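Local coordinates for protein cytosolic phospholipase A2 delta (Homo sapiens, PDB 5IZ5) that hydrolyses the sn-2 ester bond of glycerophospholipids in a calcium-dependent manner, preferring linoleic acid at that position, at residues T340-L352 with F782-Q794. The protein carries 3 engineered substitutions. Sequence-based numbering, arbitrary orientation.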
ATOM      1  N   THR B 340     -17.257 -15.272  -8.447  1.00 42.37           N
ATOM      2  CA  THR B 340     -18.549 -15.913  -8.719  1.00 43.44           C
ATOM      3  C   THR B 340     -19.328 -16.169  -7.433  1.00 43.05           C
ATOM      4  O   THR B 340     -20.486 -15.773  -7.306  1.00 43.06           O
ATOM      5  CB  THR B 340     -18.353 -17.239  -9.480  1.00 44.73           C
ATOM      6  OG1 THR B 340     -17.743 -16.965 -10.744  1.00 44.57           O
ATOM      7  CG2 THR B 340     -19.684 -17.968  -9.712  1.00 46.02           C
ATOM      8  N   SER B 341     -18.674 -16.814  -6.478  1.00 43.12           N
ATOM      9  CA  SER B 341     -19.315 -17.185  -5.233  1.00 42.97           C
ATOM     10  C   SER B 341     -19.809 -15.965  -4.447  1.00 43.90           C
ATOM     11  O   SER B 341     -20.888 -16.008  -3.848  1.00 40.52           O
ATOM     12  CB  SER B 341     -18.349 -18.002  -4.384  1.00 44.22           C
ATOM     13  OG  SER B 341     -18.963 -18.405  -3.171  1.00 46.75           O
ATOM     14  N   LEU B 342     -19.023 -14.887  -4.461  1.00 42.09           N
ATOM     15  CA  LEU B 342     -19.373 -13.649  -3.769  1.00 40.52           C
ATOM     16  C   LEU B 342     -20.634 -13.014  -4.350  1.00 40.44           C
ATOM     17  O   LEU B 342     -21.457 -12.485  -3.611  1.00 37.98           O
ATOM     18  CB  LEU B 342     -18.203 -12.655  -3.813  1.00 39.94           C
ATOM     19  CG  LEU B 342     -18.384 -11.306  -3.113  1.00 40.29           C
ATOM     20  CD1 LEU B 342     -18.840 -11.459  -1.668  1.00 40.43           C
ATOM     21  CD2 LEU B 342     -17.075 -10.520  -3.166  1.00 40.91           C
ATOM     22  N   TYR B 343     -20.781 -13.068  -5.671  1.00 41.37           N
ATOM     23  CA  TYR B 343     -22.014 -12.633  -6.323  1.00 42.86           C
ATOM     24  C   TYR B 343     -23.226 -13.362  -5.724  1.00 45.76           C
ATOM     25  O   TYR B 343     -24.260 -12.750  -5.437  1.00 45.28           O
ATOM     26  CB  TYR B 343     -21.962 -12.906  -7.826  1.00 43.12           C
ATOM     27  CG  TYR B 343     -21.352 -11.804  -8.670  1.00 44.01           C
ATOM     28  CD1 TYR B 343     -21.939 -10.547  -8.734  1.00 45.40           C
ATOM     29  CD2 TYR B 343     -20.209 -12.034  -9.435  1.00 44.12           C
ATOM     30  CE1 TYR B 343     -21.398  -9.544  -9.523  1.00 45.40           C
ATOM     31  CE2 TYR B 343     -19.659 -11.037 -10.223  1.00 44.30           C
ATOM     32  CZ  TYR B 343     -20.254  -9.795 -10.265  1.00 45.86           C
ATOM     33  OH  TYR B 343     -19.707  -8.805 -11.044  1.00 45.59           O
ATOM     34  N   GLY B 344     -23.082 -14.674  -5.551  1.00 46.46           N
ATOM     35  CA  GLY B 344     -24.121 -15.507  -4.959  1.00 47.90           C
ATOM     36  C   GLY B 344     -24.417 -15.140  -3.521  1.00 47.11           C
ATOM     37  O   GLY B 344     -25.584 -15.091  -3.124  1.00 46.31           O
ATOM     38  N   HIS B 345     -23.365 -14.879  -2.742  1.00 45.78           N
ATOM     39  CA  HIS B 345     -23.532 -14.459  -1.358  1.00 47.37           C
ATOM     40  C   HIS B 345     -24.266 -13.125  -1.258  1.00 49.11           C
ATOM     41  O   HIS B 345     -25.101 -12.931  -0.368  1.00 48.10           O
ATOM     42  CB  HIS B 345     -22.185 -14.359  -0.641  1.00 47.85           C
ATOM     43  CG  HIS B 345     -21.529 -15.679  -0.398  1.00 50.48           C
ATOM     44  ND1 HIS B 345     -22.240 -16.842  -0.197  1.00 51.72           N
ATOM     45  CD2 HIS B 345     -20.223 -16.014  -0.296  1.00 50.35           C
ATOM     46  CE1 HIS B 345     -21.398 -17.839   0.007  1.00 51.24           C
ATOM     47  NE2 HIS B 345     -20.168 -17.363  -0.046  1.00 51.72           N
ATOM     48  N   LEU B 346     -23.947 -12.205  -2.163  1.00 47.40           N
ATOM     49  CA  LEU B 346     -24.611 -10.910  -2.189  1.00 47.98           C
ATOM     50  C   LEU B 346     -26.077 -11.045  -2.620  1.00 46.90           C
ATOM     51  O   LEU B 346     -26.942 -10.356  -2.085  1.00 45.31           O
ATOM     52  CB  LEU B 346     -23.861  -9.935  -3.102  1.00 47.65           C
ATOM     53  CG  LEU B 346     -22.460  -9.508  -2.640  1.00 47.16           C
ATOM     54  CD1 LEU B 346     -21.755  -8.753  -3.751  1.00 46.46           C
ATOM     55  CD2 LEU B 346     -22.505  -8.665  -1.376  1.00 48.21           C
ATOM     56  N   LEU B 347     -26.347 -11.928  -3.581  1.00 46.44           N
ATOM     57  CA  LEU B 347     -27.720 -12.189  -4.024  1.00 47.39           C
ATOM     58  C   LEU B 347     -28.584 -12.690  -2.865  1.00 49.00           C
ATOM     59  O   LEU B 347     -29.709 -12.233  -2.676  1.00 47.84           O
ATOM     60  CB  LEU B 347     -27.742 -13.202  -5.169  1.00 48.56           C
ATOM     61  CG  LEU B 347     -29.110 -13.566  -5.765  1.00 49.80           C
ATOM     62  CD1 LEU B 347     -29.769 -12.365  -6.424  1.00 50.70           C
ATOM     63  CD2 LEU B 347     -28.964 -14.694  -6.773  1.00 48.65           C
ATOM     64  N   ALA B 348     -28.040 -13.622  -2.091  1.00 47.85           N
ATOM     65  CA  ALA B 348     -28.720 -14.141  -0.916  1.00 49.08           C
ATOM     66  C   ALA B 348     -29.060 -13.020   0.060  1.00 49.43           C
ATOM     67  O   ALA B 348     -30.215 -12.873   0.460  1.00 50.38           O
ATOM     68  CB  ALA B 348     -27.858 -15.183  -0.229  1.00 49.21           C
ATOM     69  N   LEU B 349     -28.059 -12.229   0.438  1.00 48.16           N
ATOM     70  CA  LEU B 349     -28.273 -11.159   1.406  1.00 48.89           C
ATOM     71  C   LEU B 349     -29.316 -10.160   0.910  1.00 49.01           C
ATOM     72  O   LEU B 349     -30.083  -9.623   1.706  1.00 49.58           O
ATOM     73  CB  LEU B 349     -26.959 -10.442   1.745  1.00 48.89           C
ATOM     74  CG  LEU B 349     -25.911 -11.260   2.506  1.00 48.87           C
ATOM     75  CD1 LEU B 349     -24.588 -10.507   2.559  1.00 49.96           C
ATOM     76  CD2 LEU B 349     -26.375 -11.612   3.910  1.00 47.73           C
ATOM     77  N   GLN B 350     -29.344  -9.921  -0.399  1.00 48.41           N
ATOM     78  CA  GLN B 350     -30.331  -9.023  -0.989  1.00 49.66           C
ATOM     79  C   GLN B 350     -31.733  -9.605  -0.834  1.00 51.52           C
ATOM     80  O   GLN B 350     -32.629  -8.943  -0.316  1.00 52.23           O
ATOM     81  CB  GLN B 350     -30.031  -8.766  -2.468  1.00 48.38           C
ATOM     82  CG  GLN B 350     -30.866  -7.644  -3.065  1.00 48.11           C
ATOM     83  CD  GLN B 350     -30.518  -7.354  -4.516  1.00 46.57           C
ATOM     84  OE1 GLN B 350     -30.490  -8.256  -5.350  1.00 46.28           O
ATOM     85  NE2 GLN B 350     -30.255  -6.088  -4.823  1.00 46.06           N
ATOM     86  N   LYS B 351     -31.905 -10.849  -1.272  1.00 52.45           N
ATOM     87  CA  LYS B 351     -33.192 -11.535  -1.190  1.00 53.16           C
ATOM     88  C   LYS B 351     -33.721 -11.610   0.240  1.00 52.19           C
ATOM     89  O   LYS B 351     -34.912 -11.450   0.461  1.00 55.26           O
ATOM     90  CB  LYS B 351     -33.083 -12.941  -1.771  1.00 54.40           C
ATOM     91  CG  LYS B 351     -32.988 -12.973  -3.285  1.00 56.90           C
ATOM     92  CD  LYS B 351     -32.823 -14.403  -3.766  1.00 59.83           C
ATOM     93  CE  LYS B 351     -32.785 -14.506  -5.279  1.00 62.39           C
ATOM     94  NZ  LYS B 351     -32.495 -15.901  -5.706  1.00 64.26           N
ATOM     95  N   LEU B 352     -32.830 -11.835   1.202  1.00 51.00           N
ATOM     96  CA  LEU B 352     -33.205 -11.861   2.611  1.00 49.36           C
ATOM     97  C   LEU B 352     -33.441 -10.474   3.202  1.00 49.33           C
ATOM     98  O   LEU B 352     -33.834 -10.360   4.362  1.00 50.17           O
ATOM     99  CB  LEU B 352     -32.124 -12.559   3.436  1.00 50.55           C
ATOM    100  CG  LEU B 352     -31.812 -14.023   3.125  1.00 50.60           C
ATOM    101  CD1 LEU B 352     -30.716 -14.503   4.069  1.00 51.39           C
ATOM    102  CD2 LEU B 352     -33.044 -14.904   3.244  1.00 50.83           C
ATOM    103  N   PHE B 782     -20.796 -22.127 -13.709  1.00 57.24           N
ATOM    104  CA  PHE B 782     -20.999 -20.830 -13.066  1.00 56.38           C
ATOM    105  C   PHE B 782     -22.236 -20.874 -12.179  1.00 56.65           C
ATOM    106  O   PHE B 782     -22.176 -20.508 -11.003  1.00 52.67           O
ATOM    107  CB  PHE B 782     -21.167 -19.736 -14.124  1.00 55.76           C
ATOM    108  CG  PHE B 782     -21.399 -18.364 -13.553  1.00 55.80           C
ATOM    109  CD1 PHE B 782     -20.347 -17.467 -13.411  1.00 55.15           C
ATOM    110  CD2 PHE B 782     -22.670 -17.960 -13.164  1.00 54.76           C
ATOM    111  CE1 PHE B 782     -20.553 -16.198 -12.890  1.00 55.13           C
ATOM    112  CE2 PHE B 782     -22.883 -16.692 -12.644  1.00 55.23           C
ATOM    113  CZ  PHE B 782     -21.823 -15.809 -12.508  1.00 54.40           C
ATOM    114  N   GLU B 783     -23.350 -21.329 -12.758  1.00 59.21           N
ATOM    115  CA  GLU B 783     -24.643 -21.358 -12.064  1.00 61.37           C
ATOM    116  C   GLU B 783     -24.622 -22.217 -10.806  1.00 58.36           C
ATOM    117  O   GLU B 783     -25.138 -21.809  -9.773  1.00 58.53           O
ATOM    118  CB  GLU B 783     -25.764 -21.824 -13.002  1.00 64.31           C
ATOM    119  CG  GLU B 783     -26.207 -20.768 -14.006  1.00 68.39           C
ATOM    120  CD  GLU B 783     -26.902 -19.578 -13.358  1.00 72.80           C
ATOM    121  OE1 GLU B 783     -27.816 -19.789 -12.538  1.00 77.50           O
ATOM    122  OE2 GLU B 783     -26.536 -18.424 -13.662  1.00 71.61           O
ATOM    123  N   ARG B 784     -24.003 -23.391 -10.888  1.00 58.74           N
ATOM    124  CA  ARG B 784     -23.871 -24.271  -9.725  1.00 60.24           C
ATOM    125  C   ARG B 784     -23.173 -23.595  -8.550  1.00 58.31           C
ATOM    126  O   ARG B 784     -23.653 -23.660  -7.418  1.00 60.09           O
ATOM    127  CB  ARG B 784     -23.098 -25.536 -10.090  1.00 64.92           C
ATOM    128  CG  ARG B 784     -23.929 -26.581 -10.817  1.00 69.49           C
ATOM    129  CD  ARG B 784     -23.083 -27.809 -11.124  1.00 73.93           C
ATOM    130  NE  ARG B 784     -23.180 -28.280 -12.506  1.00 77.96           N
ATOM    131  CZ  ARG B 784     -23.529 -29.504 -12.899  1.00 82.55           C
ATOM    132  NH1 ARG B 784     -23.878 -30.446 -12.028  1.00 83.70           N
ATOM    133  NH2 ARG B 784     -23.533 -29.774 -14.199  1.00 84.78           N
ATOM    134  N   LEU B 785     -22.032 -22.966  -8.819  1.00 54.54           N
ATOM    135  CA  LEU B 785     -21.257 -22.300  -7.768  1.00 52.99           C
ATOM    136  C   LEU B 785     -22.040 -21.126  -7.198  1.00 50.50           C
ATOM    137  O   LEU B 785     -22.103 -20.938  -5.983  1.00 48.48           O
ATOM    138  CB  LEU B 785     -19.894 -21.824  -8.300  1.00 51.76           C
ATOM    139  CG  LEU B 785     -18.949 -21.116  -7.321  1.00 50.21           C
ATOM    140  CD1 LEU B 785     -18.772 -21.901  -6.034  1.00 50.09           C
ATOM    141  CD2 LEU B 785     -17.593 -20.870  -7.969  1.00 51.42           C
ATOM    142  N   LEU B 786     -22.634 -20.340  -8.088  1.00 51.79           N
ATOM    143  CA  LEU B 786     -23.437 -19.193  -7.685  1.00 53.64           C
ATOM    144  C   LEU B 786     -24.631 -19.619  -6.827  1.00 53.75           C
ATOM    145  O   LEU B 786     -24.846 -19.074  -5.746  1.00 51.21           O
ATOM    146  CB  LEU B 786     -23.939 -18.447  -8.919  1.00 53.41           C
ATOM    147  CG  LEU B 786     -24.790 -17.211  -8.618  1.00 55.45           C
ATOM    148  CD1 LEU B 786     -23.904 -15.990  -8.435  1.00 56.39           C
ATOM    149  CD2 LEU B 786     -25.810 -16.977  -9.718  1.00 57.05           C
ATOM    150  N   ARG B 787     -25.398 -20.592  -7.315  1.00 55.44           N
ATOM    151  CA  ARG B 787     -26.606 -21.037  -6.613  1.00 57.21           C
ATOM    152  C   ARG B 787     -26.269 -21.727  -5.294  1.00 54.14           C
ATOM    153  O   ARG B 787     -26.982 -21.560  -4.308  1.00 55.01           O
ATOM    154  CB  ARG B 787     -27.469 -21.951  -7.489  1.00 58.97           C
ATOM    155  CG  ARG B 787     -28.120 -21.268  -8.681  1.00 62.16           C
ATOM    156  CD  ARG B 787     -29.392 -21.973  -9.133  1.00 67.57           C
ATOM    157  NE  ARG B 787     -29.951 -21.372 -10.344  1.00 73.32           N
ATOM    158  CZ  ARG B 787     -29.758 -21.804 -11.593  1.00 77.38           C
ATOM    159  NH1 ARG B 787     -29.003 -22.868 -11.859  1.00 78.81           N
ATOM    160  NH2 ARG B 787     -30.329 -21.151 -12.600  1.00 79.50           N
ATOM    161  N   LEU B 788     -25.173 -22.478  -5.270  1.00 52.21           N
ATOM    162  CA  LEU B 788     -24.671 -23.045  -4.022  1.00 51.77           C
ATOM    163  C   LEU B 788     -24.419 -21.952  -2.991  1.00 51.42           C
ATOM    164  O   LEU B 788     -24.833 -22.066  -1.838  1.00 54.62           O
ATOM    165  CB  LEU B 788     -23.371 -23.819  -4.258  1.00 51.19           C
ATOM    166  CG  LEU B 788     -22.596 -24.234  -3.003  1.00 50.75           C
ATOM    167  CD1 LEU B 788     -23.439 -25.146  -2.122  1.00 52.26           C
ATOM    168  CD2 LEU B 788     -21.293 -24.913  -3.373  1.00 51.58           C
ATOM    169  N   SER B 789     -23.710 -20.908  -3.409  1.00 51.09           N
ATOM    170  CA  SER B 789     -23.349 -19.806  -2.523  1.00 48.94           C
ATOM    171  C   SER B 789     -24.599 -19.108  -2.005  1.00 46.93           C
ATOM    172  O   SER B 789     -24.726 -18.846  -0.814  1.00 45.30           O
ATOM    173  CB  SER B 789     -22.450 -18.802  -3.258  1.00 49.05           C
ATOM    174  OG  SER B 789     -21.302 -19.434  -3.793  1.00 47.39           O
ATOM    175  N   ASP B 790     -25.506 -18.802  -2.924  1.00 46.98           N
ATOM    176  CA  ASP B 790     -26.801 -18.217  -2.596  1.00 49.81           C
ATOM    177  C   ASP B 790     -27.544 -19.074  -1.565  1.00 50.70           C
ATOM    178  O   ASP B 790     -28.004 -18.575  -0.538  1.00 50.61           O
ATOM    179  CB  ASP B 790     -27.625 -18.085  -3.881  1.00 50.20           C
ATOM    180  CG  ASP B 790     -29.004 -17.503  -3.649  1.00 50.76           C
ATOM    181  OD1 ASP B 790     -29.232 -16.848  -2.614  1.00 53.99           O
ATOM    182  OD2 ASP B 790     -29.865 -17.696  -4.526  1.00 55.44           O
ATOM    183  N   TYR B 791     -27.631 -20.368  -1.846  1.00 52.27           N
ATOM    184  CA  TYR B 791     -28.311 -21.308  -0.965  1.00 54.84           C
ATOM    185  C   TYR B 791     -27.700 -21.338   0.435  1.00 53.32           C
ATOM    186  O   TYR B 791     -28.420 -21.242   1.429  1.00 53.03           O
ATOM    187  CB  TYR B 791     -28.286 -22.708  -1.575  1.00 56.65           C
ATOM    188  CG  TYR B 791     -28.812 -23.773  -0.652  1.00 58.92           C
ATOM    189  CD1 TYR B 791     -30.157 -24.131  -0.661  1.00 60.44           C
ATOM    190  CD2 TYR B 791     -27.963 -24.424   0.228  1.00 57.95           C
ATOM    191  CE1 TYR B 791     -30.639 -25.111   0.189  1.00 60.58           C
ATOM    192  CE2 TYR B 791     -28.434 -25.398   1.076  1.00 60.57           C
ATOM    193  CZ  TYR B 791     -29.773 -25.742   1.056  1.00 60.72           C
ATOM    194  OH  TYR B 791     -30.244 -26.717   1.904  1.00 60.16           O
ATOM    195  N   ASN B 792     -26.376 -21.474   0.506  1.00 53.17           N
ATOM    196  CA  ASN B 792     -25.668 -21.564   1.790  1.00 54.02           C
ATOM    197  C   ASN B 792     -25.931 -20.395   2.722  1.00 53.64           C
ATOM    198  O   ASN B 792     -25.945 -20.561   3.939  1.00 54.05           O
ATOM    199  CB  ASN B 792     -24.159 -21.692   1.581  1.00 55.02           C
ATOM    200  CG  ASN B 792     -23.754 -23.054   1.071  1.00 57.65           C
ATOM    201  OD1 ASN B 792     -24.598 -23.922   0.841  1.00 60.67           O
ATOM    202  ND2 ASN B 792     -22.457 -23.256   0.903  1.00 56.55           N
ATOM    203  N   VAL B 793     -26.127 -19.212   2.157  1.00 52.38           N
ATOM    204  CA  VAL B 793     -26.462 -18.048   2.969  1.00 52.43           C
ATOM    205  C   VAL B 793     -27.953 -18.051   3.328  1.00 51.48           C
ATOM    206  O   VAL B 793     -28.309 -17.811   4.479  1.00 47.92           O
ATOM    207  CB  VAL B 793     -26.040 -16.738   2.272  1.00 51.74           C
ATOM    208  CG1 VAL B 793     -26.676 -15.526   2.941  1.00 50.72           C
ATOM    209  CG2 VAL B 793     -24.524 -16.613   2.297  1.00 53.10           C
ATOM    210  N   GLN B 794     -28.817 -18.328   2.354  1.00 54.00           N
ATOM    211  CA  GLN B 794     -30.263 -18.373   2.614  1.00 58.48           C
ATOM    212  C   GLN B 794     -30.628 -19.387   3.697  1.00 57.74           C
ATOM    213  O   GLN B 794     -31.355 -19.071   4.632  1.00 58.30           O
ATOM    214  CB  GLN B 794     -31.051 -18.644   1.332  1.00 59.80           C
ATOM    215  CG  GLN B 794     -31.331 -17.380   0.540  1.00 63.61           C
ATOM    216  CD  GLN B 794     -32.044 -17.647  -0.770  1.00 66.59           C
ATOM    217  OE1 GLN B 794     -32.255 -18.796  -1.155  1.00 72.92           O
ATOM    218  NE2 GLN B 794     -32.414 -16.582  -1.466  1.00 66.40           N
TER
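G344 and S789, with A348, bring two helices of the catalytic domain into close helix-helix packing through small residues, a buried contact between helix 335-351, which starts at the substrate-binding glycine G335, and helix 779-794 near the C-terminus. The helices run in the same general direction, and the segment axes come within 7.1 Å at a crossing angle of -39°. A side chain at G344 would collide with the L786 carbonyl and S789 CB; without one, G344 O receives a CA-H...O contact from D790 CA. S341 OG donates to S789 OG at 2.6 Å, and S789 OG in turn donates to its own helix, at L785 O, 2.8 Å away. With S789 OG beside its backbone N (chi1 -56°), the hydroxyl can serve both helices, and an alanine here would probably leave S341 OG without this acceptor and open a small gap beside it. H345 adds a weak bond, ND1 meeting S789 O at the ring edge. Toward the C-terminal ends, A348 is short enough for its CB to press against V793 CG1 at 3.4 Å, tighter than usual. D790, its CG anti to the backbone N (chi1 179°), fits as a knob among G344, L347, A348 and K351, and the extended K351 NZ forms a salt bridge with D790 OD2, 3.4 Å away, its hydrogen bond weak. At the other end T340 CG2 lies over one face of the F782 ring, a CH-pi contact, while T340 OG1 bonds to A336 O. Around the pair, I389 of helix 386-397 touches Y343 and L786, H345 stacks on F676 of strand 672-676, and L342, L346 and L349 of helix 335-351 pack on strand 327-331.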